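PDB 2Y44: glutamic acid/alanine-rich protein from Trypanosoma congolense, which is a surface protein of the parasite, probably part of its cell-surface coat, represented here by its helical ectodomain. Local coordinates for residues A[1-6]-A[114-119]; A[39-44]-A[64-68]; A[88-92]-A[158-163]. All coordinates share one frame. Residues are numbered along the deposited sequence.

Contact 1: A[1-6]-A[114-119]; sequences KVEEVQ and PIRTAA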
# COMPACT_ATOMS: atom_id res chain seq x y z
N LYS A 1 -4.07 23.22 21.71
CA LYS A 1 -3.74 22.52 23.01
C LYS A 1 -2.90 21.30 22.74
O LYS A 1 -2.84 20.85 21.58
CB LYS A 1 -5.02 22.12 23.74
CG LYS A 1 -5.86 23.33 24.15
CD LYS A 1 -5.05 24.29 25.02
CE LYS A 1 -5.04 23.89 26.49
NZ LYS A 1 -5.12 25.10 27.38
N VAL A 2 -2.22 20.77 23.75
CA VAL A 2 -1.23 19.73 23.49
C VAL A 2 -1.89 18.44 22.94
O VAL A 2 -1.28 17.73 22.14
CB VAL A 2 -0.38 19.41 24.73
CG1 VAL A 2 -1.25 18.77 25.80
CG2 VAL A 2 0.81 18.47 24.35
N GLU A 3 -3.12 18.15 23.36
CA GLU A 3 -3.82 16.98 22.80
C GLU A 3 -3.92 17.10 21.27
O GLU A 3 -3.77 16.13 20.53
CB GLU A 3 -5.20 16.80 23.44
CG GLU A 3 -5.98 15.60 22.91
CD GLU A 3 -7.30 15.38 23.65
OE1 GLU A 3 -7.83 16.35 24.25
OE2 GLU A 3 -7.83 14.24 23.56
N GLU A 4 -4.28 18.28 20.81
CA GLU A 4 -4.43 18.48 19.39
C GLU A 4 -3.09 18.35 18.66
O GLU A 4 -3.02 17.82 17.56
CB GLU A 4 -4.99 19.87 19.18
CG GLU A 4 -5.88 19.94 18.07
CD GLU A 4 -5.31 20.81 17.04
OE1 GLU A 4 -4.25 20.42 16.49
OE2 GLU A 4 -5.84 21.95 16.91
N VAL A 5 -2.03 18.84 19.29
CA VAL A 5 -0.70 18.79 18.69
C VAL A 5 -0.23 17.36 18.55
O VAL A 5 0.30 16.98 17.50
CB VAL A 5 0.32 19.57 19.51
CG1 VAL A 5 1.72 19.42 18.92
CG2 VAL A 5 -0.06 21.07 19.55
N GLN A 6 -0.45 16.57 19.59
CA GLN A 6 -0.03 15.17 19.57
C GLN A 6 -0.87 14.38 18.58
O GLN A 6 -0.38 13.48 17.89
CB GLN A 6 -0.17 14.56 20.94
CG GLN A 6 0.91 14.99 21.95
CD GLN A 6 2.31 14.38 21.67
OE1 GLN A 6 2.69 14.09 20.52
NE2 GLN A 6 3.08 14.16 22.75
N PRO A 114 4.89 22.14 26.91
CA PRO A 114 4.51 20.80 26.43
C PRO A 114 4.10 20.85 24.96
O PRO A 114 4.26 19.87 24.23
CB PRO A 114 3.32 20.43 27.32
CG PRO A 114 3.58 21.19 28.61
CD PRO A 114 4.12 22.52 28.12
N ILE A 115 3.61 22.00 24.53
CA ILE A 115 3.18 22.15 23.14
C ILE A 115 4.39 22.27 22.21
O ILE A 115 4.49 21.58 21.21
CB ILE A 115 2.23 23.35 22.98
CG1 ILE A 115 0.83 22.94 23.44
CG2 ILE A 115 2.20 23.83 21.54
CD1 ILE A 115 0.10 24.01 24.19
N ARG A 116 5.38 23.07 22.59
CA ARG A 116 6.59 23.16 21.75
C ARG A 116 7.26 21.81 21.66
O ARG A 116 7.85 21.46 20.64
CB ARG A 116 7.59 24.17 22.35
CG ARG A 116 7.13 25.58 22.24
CD ARG A 116 8.27 26.54 22.42
NE ARG A 116 7.83 27.92 22.27
CZ ARG A 116 8.47 28.98 22.74
NH1 ARG A 116 9.62 28.83 23.42
NH2 ARG A 116 7.95 30.19 22.57
N THR A 117 7.32 21.13 22.81
CA THR A 117 7.98 19.84 22.94
C THR A 117 7.30 18.75 22.13
O THR A 117 7.97 17.95 21.49
CB THR A 117 8.05 19.42 24.42
OG1 THR A 117 8.82 20.40 25.16
CG2 THR A 117 8.68 18.04 24.56
N ALA A 118 5.96 18.70 22.22
CA ALA A 118 5.18 17.70 21.47
C ALA A 118 5.40 17.92 19.97
O ALA A 118 5.62 16.96 19.21
CB ALA A 118 3.69 17.82 21.82
N ALA A 119 5.41 19.19 19.55
CA ALA A 119 5.70 19.52 18.16
C ALA A 119 7.15 19.20 17.73
O ALA A 119 7.38 18.59 16.68
CB ALA A 119 5.32 20.97 17.82
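Ile115, Ala118 and Val5 give up the most surface here, each losing about 60 Å² to the other segment. Ile115 leaves its helix sideways, but its side chain bends over to the N-terminal segment: CG1 lies 3.9 Å from Val2 CB, and CG2 is 4.1 Å from Val5 CG2. Ala118 points toward the other helix and, having only a methyl, lets larger groups close in around it. Its CB is 3.9 Å from Val2 CG2, 3.9 Å from Val5 CG1 and 3.7 Å from Gln6 CD, so the amide end of Gln6 lies over the margin of an otherwise apolar patch. Val5 reaches one step further along, with CG1 4.1 Å from Ala119 CB. The two helical segments run almost exactly parallel, at 4° with axes 9.1 Å apart, so Val2 faces Ile115 while Val5 and Gln6 face Ala119 and Ala118. Such side-by-side apolar packing brings the start of helix 2-16 against the short helix 113-120, and the Cys9-Cys122 disulfide ties the same two parts of the chain further along. Helix 57-107 adjoins both partners, with Leu106 touching Val5 and Ala119, while Leu144 of helix 131-144 meets Glu3 and Glu4 on helix 2-16.

Contact 2: A[39-44]-A[64-68]; sequences AKERAE and AARAA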
# COMPACT_ATOMS: atom_id res chain seq x y z
N ALA A 39 6.09 -20.16 -11.78
CA ALA A 39 5.18 -21.32 -11.79
C ALA A 39 4.70 -21.56 -13.22
O ALA A 39 4.54 -22.73 -13.63
CB ALA A 39 3.98 -21.12 -10.81
N LYS A 40 4.36 -20.49 -13.93
CA LYS A 40 4.04 -20.62 -15.35
C LYS A 40 5.14 -21.34 -16.12
O LYS A 40 4.86 -22.25 -16.87
CB LYS A 40 3.85 -19.24 -16.00
CG LYS A 40 3.66 -19.37 -17.46
CD LYS A 40 3.52 -18.03 -18.14
CE LYS A 40 3.38 -18.22 -19.65
NZ LYS A 40 3.37 -16.88 -20.39
N GLU A 41 6.38 -20.92 -15.93
CA GLU A 41 7.50 -21.53 -16.68
C GLU A 41 7.62 -23.02 -16.34
O GLU A 41 7.90 -23.83 -17.22
CB GLU A 41 8.83 -20.84 -16.37
CG GLU A 41 9.97 -21.43 -17.15
CD GLU A 41 11.19 -20.52 -17.20
OE1 GLU A 41 11.27 -19.56 -16.39
OE2 GLU A 41 12.06 -20.76 -18.07
N ARG A 42 7.43 -23.38 -15.07
CA ARG A 42 7.48 -24.78 -14.68
C ARG A 42 6.39 -25.59 -15.40
O ARG A 42 6.66 -26.68 -15.91
CB ARG A 42 7.43 -24.98 -13.15
CG ARG A 42 8.76 -24.57 -12.45
CD ARG A 42 8.77 -25.01 -10.96
NE ARG A 42 7.70 -24.37 -10.20
CZ ARG A 42 7.78 -23.15 -9.66
NH1 ARG A 42 8.91 -22.47 -9.72
NH2 ARG A 42 6.76 -22.68 -8.97
N ALA A 43 5.19 -25.02 -15.48
CA ALA A 43 4.06 -25.72 -16.07
C ALA A 43 4.28 -25.84 -17.59
O ALA A 43 3.90 -26.84 -18.19
CB ALA A 43 2.70 -24.94 -15.75
N GLU A 44 4.90 -24.83 -18.21
CA GLU A 44 5.10 -24.86 -19.68
C GLU A 44 6.20 -25.86 -20.07
O GLU A 44 6.06 -26.60 -21.04
CB GLU A 44 5.43 -23.46 -20.25
CG GLU A 44 4.35 -22.36 -19.96
CD GLU A 44 3.05 -22.53 -20.71
OE1 GLU A 44 2.98 -23.38 -21.60
OE2 GLU A 44 2.05 -21.81 -20.40
N ALA A 64 -1.03 -25.83 -17.57
CA ALA A 64 -0.21 -24.69 -18.02
C ALA A 64 -1.04 -23.48 -18.42
O ALA A 64 -0.69 -22.33 -18.11
CB ALA A 64 0.77 -25.10 -19.13
N ALA A 65 -2.17 -23.73 -19.06
CA ALA A 65 -3.08 -22.65 -19.42
C ALA A 65 -3.53 -21.91 -18.16
O ALA A 65 -3.58 -20.67 -18.14
CB ALA A 65 -4.30 -23.22 -20.17
N ARG A 66 -3.90 -22.64 -17.12
CA ARG A 66 -4.28 -22.01 -15.84
C ARG A 66 -3.16 -21.21 -15.21
O ARG A 66 -3.37 -20.09 -14.73
CB ARG A 66 -4.75 -23.04 -14.85
CG ARG A 66 -6.10 -23.56 -15.18
CD ARG A 66 -6.70 -24.22 -13.97
NE ARG A 66 -8.13 -24.36 -14.16
CZ ARG A 66 -9.05 -23.51 -13.71
NH1 ARG A 66 -8.71 -22.48 -12.95
NH2 ARG A 66 -10.32 -23.73 -13.97
N ALA A 67 -1.96 -21.78 -15.23
CA ALA A 67 -0.82 -21.13 -14.60
C ALA A 67 -0.46 -19.88 -15.36
O ALA A 67 -0.11 -18.88 -14.75
CB ALA A 67 0.40 -22.07 -14.57
N ALA A 68 -0.49 -19.94 -16.69
CA ALA A 68 -0.20 -18.80 -17.55
C ALA A 68 -1.21 -17.67 -17.36
O ALA A 68 -0.82 -16.51 -17.36
CB ALA A 68 -0.18 -19.21 -19.04
O HOH W 1 1.18 -15.46 -19.10
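This is close, alanine-based packing between two antiparallel helices, 18-53 and 57-107, a few turns from the short connection that joins them. The segments cross at -162° with axes 8.4 Å apart, a spacing that small side chains allow. Ala43 CB sits 3.9 Å from both Ala64 CB and Ala67 CB, and only 3.7 Å from Ala64 CA, so methyl groups rest almost on the opposing backbone. Longer side chains cover one side of this seam. Lys40, fully extended, lays its CE 3.7 Å from Ala68 CB, then sends its ammonium on to a water: NZ donates to it at 2.9 Å, and the water donates in turn to Ala68 O at 2.9 Å. Glu44 folds over the same side, its OE2 3.7 Å from Ala68 CB. Helix 149-183 packs nearby, its Ala180 touching Ala39 and its Ala183 touching Ala67. Two consecutive antiparallel helices joined by a short turn form a helical hairpin, in keeping with the coiled coil predicted for residues 33-60, which takes in 39-44.

Contact 3: A[88-92]-A[158-163]; sequences LTAAS and VFVKGL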
# COMPACT_ATOMS: atom_id res chain seq x y z
N LEU A 88 -0.63 7.89 -5.04
CA LEU A 88 -0.79 8.16 -3.61
C LEU A 88 0.36 9.04 -3.07
O LEU A 88 0.15 10.00 -2.32
CB LEU A 88 -0.84 6.84 -2.83
CG LEU A 88 -0.82 6.97 -1.32
CD1 LEU A 88 -2.07 7.75 -0.83
CD2 LEU A 88 -0.78 5.59 -0.65
N THR A 89 1.57 8.76 -3.54
CA THR A 89 2.72 9.62 -3.18
C THR A 89 2.51 11.07 -3.65
O THR A 89 2.75 12.02 -2.88
CB THR A 89 4.06 9.00 -3.70
OG1 THR A 89 4.04 8.94 -5.11
CG2 THR A 89 4.26 7.60 -3.14
N ALA A 90 1.99 11.23 -4.87
CA ALA A 90 1.68 12.57 -5.44
C ALA A 90 0.58 13.28 -4.65
O ALA A 90 0.61 14.51 -4.47
CB ALA A 90 1.24 12.44 -6.91
N ALA A 91 -0.46 12.53 -4.32
CA ALA A 91 -1.59 13.09 -3.60
C ALA A 91 -1.21 13.60 -2.22
O ALA A 91 -1.89 14.50 -1.69
CB ALA A 91 -2.71 12.05 -3.48
N SER A 92 -0.21 12.99 -1.59
CA SER A 92 0.06 13.28 -0.20
C SER A 92 1.20 14.27 0.01
O SER A 92 1.47 14.68 1.15
CB SER A 92 0.37 12.01 0.58
OG SER A 92 1.42 11.30 -0.04
N VAL A 158 -9.05 10.49 1.00
CA VAL A 158 -8.25 10.37 -0.20
C VAL A 158 -7.12 9.35 -0.01
O VAL A 158 -6.90 8.47 -0.86
CB VAL A 158 -7.62 11.75 -0.57
CG1 VAL A 158 -6.60 11.57 -1.72
CG2 VAL A 158 -8.71 12.73 -1.01
N PHE A 159 -6.45 9.43 1.14
CA PHE A 159 -5.24 8.64 1.37
C PHE A 159 -5.70 7.26 1.79
O PHE A 159 -5.08 6.26 1.45
CB PHE A 159 -4.34 9.31 2.42
CG PHE A 159 -4.04 10.73 2.13
CD1 PHE A 159 -3.54 11.10 0.88
CD2 PHE A 159 -4.23 11.72 3.10
CE1 PHE A 159 -3.30 12.45 0.58
CE2 PHE A 159 -3.95 13.05 2.82
CZ PHE A 159 -3.49 13.41 1.58
N VAL A 160 -6.82 7.20 2.49
CA VAL A 160 -7.36 5.92 2.93
C VAL A 160 -7.75 5.12 1.68
O VAL A 160 -7.35 3.95 1.55
CB VAL A 160 -8.57 6.12 3.87
CG1 VAL A 160 -9.32 4.76 4.06
CG2 VAL A 160 -8.09 6.68 5.22
N LYS A 161 -8.38 5.79 0.73
CA LYS A 161 -8.75 5.16 -0.54
C LYS A 161 -7.52 4.69 -1.27
O LYS A 161 -7.48 3.56 -1.78
CB LYS A 161 -9.53 6.15 -1.41
CG LYS A 161 -10.08 5.52 -2.70
CD LYS A 161 -11.40 6.14 -3.17
CE LYS A 161 -11.58 6.00 -4.68
NZ LYS A 161 -10.89 4.78 -5.19
N GLY A 162 -6.49 5.54 -1.32
CA GLY A 162 -5.32 5.17 -2.14
C GLY A 162 -4.58 4.00 -1.52
O GLY A 162 -4.06 3.10 -2.24
N LEU A 163 -4.51 4.00 -0.19
CA LEU A 163 -3.85 2.89 0.51
C LEU A 163 -4.66 1.60 0.42
O LEU A 163 -4.09 0.53 0.21
CB LEU A 163 -3.55 3.24 1.98
CG LEU A 163 -2.51 2.38 2.73
CD1 LEU A 163 -1.28 2.15 1.88
CD2 LEU A 163 -2.09 3.00 4.06
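Leu88 is the main bump, and the hollow it fills is the one left open at Gly162. The leucine aims at the opposite helix, with CD1 4.0 Å from Phe159 CA and CD2 4.2 Å from Gly162 C and 4.1 Å from Leu163 N. The ideal CB position of Gly162 lies 3.1 Å from Leu88 CD1, so the absence of a side chain makes room. Phe159 is the answering projection: its ring reaches across one turn along, with CE1 4.1 Å from Ala91 CB, 3.4 Å from Ala91 O and 3.7 Å from Ser92 CB. Leu88 CD1 and Ala91 O both lie at the edge of this ring. Val158 CG1 closes the margin, 4.3 Å from Ala91 CB. The segments run antiparallel at 169°, their axes 10.0 Å apart, enough to hold these larger groups. The contact joins helices 57-107 and 149-183 within the elongated bundle; helix 131-144 backs Phe159 through Leu134 and Phe138, while helix 18-53 meets Leu88 through Ser22 and Ser92 through Leu18.

How the contacts relate
Contacts 1 and 2 lie on opposite sides of the chain's centre, their own centres 57 Å apart, while contact 3 is the most central, about 9 Å from it. All are partly buried: contact 1 is the most open, and contacts 2 and 3 each bury four of seven touching residues, with none exposed at contact 2. Helix 57-107 serves contacts 2 and 3, pairing with helix 18-53 and helix 149-183; contact 1, the parallel one, joins helices 2-16 and 113-120. Alanines let the axes come closest at contact 2, where a border lysine is bridged by water; beta-branched valine and isoleucine close round an alanine at contact 1; leucine and phenylalanine span the widest spacing at contact 3.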